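Local coordinates for protein phosphoglycerol transferase GacH (Streptococcus pyogenes MGAS5005, PDB 6DGM) that probably transfers glycerol phosphate onto the rhamnose polysaccharide of the streptococcal cell wall, its soluble sulfatase-family domain binding sn-glycerol-1-phosphate and manganese, at residues 137-143 / 159-165. Coordinates in Å, arbitrary orientation, origin at the centre of the assembly. Residues are numbered along the deposited sequence.
Sequences AMHPASA and KFLALSG. With 1GP (sn-glycerol-1-phosphate), chain D.
Strands 137-139 and 159-162 run parallel, their axes 8° apart and 4.4 Å at closest approach. Three backbone hydrogen bonds set Ala137 opposite Phe160 and Met138 opposite Leu161: Ala137 N to Lys159 O (2.9 Å), Leu161 N to Ala137 O (2.8 Å) and His139 N to Leu161 O (2.9 Å). An inverse gamma turn centred on Pro140 turns the chain through a corner; past it Ala141 O takes weak hydrogen bonds from Leu163 N (2.9 Å) and Ser164 N (3.4 Å), and Ser142 pairs with Ser164, held by Ala143 N to Ser164 O (2.9 Å). Ala143, Phe160 and Ala137 are most covered (84, 82 and 74 Å²): t-rotamer Phe160 carries its ring between Ala137 and Ala143, whose CB makes an off-centre CH-pi contact. His139 NE2 hydrogen-bonds O2 of sn-glycerol-1-phosphate (2.7 Å); Ala141 also belongs to that pocket. Helix 148-154 completes the beta-alpha-beta unit, Tyr152 meeting Phe160 edge-to-face; strand 159-162 edges the mixed central sheet, consistent with an alkaline phosphatase-like fold, beside 135-139, which Met138 pairs with 200-204.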
loop_
_atom_site.group_PDB
_atom_site.type_symbol
_atom_site.label_atom_id
_atom_site.label_comp_id
_atom_site.label_asym_id
_atom_site.label_seq_id
_atom_site.Cartn_x
_atom_site.Cartn_y
_atom_site.Cartn_z
ATOM N N ALA A 137 2.536 -13.892 -2.818
ATOM C CA ALA A 137 3.308 -12.699 -3.122
ATOM C C ALA A 137 3.867 -12.778 -4.537
ATOM O O ALA A 137 4.115 -13.862 -5.053
ATOM C CB ALA A 137 4.480 -12.524 -2.122
ATOM N N MET A 138 4.060 -11.616 -5.159
ATOM C CA MET A 138 4.539 -11.543 -6.535
ATOM C C MET A 138 5.392 -10.304 -6.730
ATOM O O MET A 138 4.949 -9.201 -6.403
ATOM C CB MET A 138 3.349 -11.453 -7.499
ATOM C CG MET A 138 2.392 -12.596 -7.358
ATOM S SD MET A 138 0.905 -12.426 -8.400
ATOM C CE MET A 138 1.611 -12.141 -9.934
ATOM N N HIS A 139 6.585 -10.479 -7.310
ATOM C CA HIS A 139 7.456 -9.347 -7.627
ATOM C C HIS A 139 8.457 -9.732 -8.710
ATOM O O HIS A 139 9.243 -10.666 -8.509
ATOM C CB HIS A 139 8.227 -8.914 -6.384
ATOM C CG HIS A 139 9.209 -7.807 -6.638
ATOM N ND1 HIS A 139 8.837 -6.597 -7.185
ATOM C CD2 HIS A 139 10.535 -7.708 -6.376
ATOM C CE1 HIS A 139 9.893 -5.802 -7.253
ATOM N NE2 HIS A 139 10.939 -6.462 -6.785
ATOM N N PRO A 140 8.470 -9.053 -9.879
ATOM C CA PRO A 140 9.376 -9.491 -10.957
ATOM C C PRO A 140 10.806 -8.968 -10.803
ATOM O O PRO A 140 11.322 -8.214 -11.625
ATOM C CB PRO A 140 8.666 -8.999 -12.224
ATOM C CG PRO A 140 7.686 -8.007 -11.820
ATOM C CD PRO A 140 7.429 -8.118 -10.357
ATOM N N ALA A 141 11.460 -9.407 -9.737
ATOM C CA ALA A 141 12.899 -9.235 -9.556
ATOM C C ALA A 141 13.340 -10.372 -8.640
ATOM O O ALA A 141 12.664 -11.405 -8.559
ATOM C CB ALA A 141 13.227 -7.831 -9.029
ATOM N N SER A 142 14.455 -10.185 -7.941
ATOM C CA SER A 142 14.875 -11.188 -6.973
ATOM C C SER A 142 13.972 -11.178 -5.744
ATOM O O SER A 142 13.704 -10.126 -5.154
ATOM C CB SER A 142 16.312 -10.943 -6.520
ATOM O OG SER A 142 16.613 -11.808 -5.436
ATOM N N ALA A 143 13.539 -12.365 -5.337
ATOM C CA ALA A 143 12.798 -12.503 -4.087
ATOM C C ALA A 143 13.597 -12.029 -2.873
ATOM O O ALA A 143 13.003 -11.695 -1.844
ATOM C CB ALA A 143 12.401 -13.968 -3.866
ATOM N N LYS A 159 3.225 -19.017 -1.808
ATOM C CA LYS A 159 3.883 -18.752 -3.070
ATOM C C LYS A 159 4.475 -17.353 -3.043
ATOM O O LYS A 159 3.910 -16.425 -2.457
ATOM C CB LYS A 159 2.912 -18.816 -4.254
ATOM C CG LYS A 159 2.455 -20.221 -4.586
ATOM C CD LYS A 159 1.695 -20.251 -5.909
ATOM C CE LYS A 159 1.263 -21.673 -6.266
ATOM N NZ LYS A 159 0.550 -21.677 -7.565
ATOM N N PHE A 160 5.618 -17.210 -3.695
ATOM C CA PHE A 160 6.243 -15.901 -3.924
ATOM C C PHE A 160 6.812 -15.969 -5.340
ATOM O O PHE A 160 7.928 -16.458 -5.553
ATOM C CB PHE A 160 7.307 -15.601 -2.870
ATOM C CG PHE A 160 7.936 -14.239 -2.981
ATOM C CD1 PHE A 160 7.566 -13.325 -3.950
ATOM C CD2 PHE A 160 8.919 -13.875 -2.081
ATOM C CE1 PHE A 160 8.181 -12.075 -4.037
ATOM C CE2 PHE A 160 9.555 -12.632 -2.172
ATOM C CZ PHE A 160 9.169 -11.729 -3.142
ATOM N N LEU A 161 6.022 -15.508 -6.307
ATOM C CA LEU A 161 6.486 -15.451 -7.684
ATOM C C LEU A 161 7.547 -14.374 -7.788
ATOM O O LEU A 161 7.328 -13.236 -7.359
ATOM C CB LEU A 161 5.354 -15.123 -8.650
ATOM C CG LEU A 161 4.406 -16.272 -9.015
ATOM C CD1 LEU A 161 3.540 -16.681 -7.828
ATOM C CD2 LEU A 161 3.549 -15.851 -10.208
ATOM N N ALA A 162 8.687 -14.735 -8.367
ATOM C CA ALA A 162 9.794 -13.811 -8.526
ATOM C C ALA A 162 10.578 -14.201 -9.769
ATOM O O ALA A 162 10.516 -15.343 -10.234
ATOM C CB ALA A 162 10.718 -13.823 -7.301
ATOM N N LEU A 163 11.355 -13.244 -10.309
ATOM C CA LEU A 163 12.202 -13.591 -11.447
ATOM C C LEU A 163 13.330 -14.523 -11.028
ATOM O O LEU A 163 13.823 -15.313 -11.838
ATOM C CB LEU A 163 12.793 -12.346 -12.097
ATOM C CG LEU A 163 11.873 -11.532 -13.008
ATOM C CD1 LEU A 163 12.700 -10.470 -13.744
ATOM C CD2 LEU A 163 11.118 -12.398 -13.986
ATOM N N SER A 164 13.783 -14.421 -9.780
ATOM C CA SER A 164 14.794 -15.327 -9.272
ATOM C C SER A 164 14.652 -15.431 -7.762
ATOM O O SER A 164 14.033 -14.583 -7.108
ATOM C CB SER A 164 16.218 -14.861 -9.624
ATOM O OG SER A 164 16.566 -13.637 -9.001
ATOM N N GLY A 165 15.227 -16.495 -7.216
ATOM C CA GLY A 165 15.309 -16.670 -5.796
ATOM C C GLY A 165 14.130 -17.357 -5.156
ATOM O O GLY A 165 14.086 -17.437 -3.923
HETATM C C3 1GP D . 13.093 -3.921 -6.447
HETATM O O3 1GP D . 11.134 -3.245 -5.161
HETATM C C2 1GP D . 12.527 -2.972 -5.412
HETATM O O2 1GP D . 13.193 -5.261 -5.972
HETATM C C1 1GP D . 12.700 -1.526 -5.852
HETATM O O1P 1GP D . 12.456 -0.638 -4.757
HETATM O O2P 1GP D . 11.807 1.726 -5.790
HETATM O O3P 1GP D . 13.004 1.398 -3.470
HETATM O O4P 1GP D . 14.232 0.940 -5.650
HETATM P P 1GP D . 12.848 0.926 -4.933
#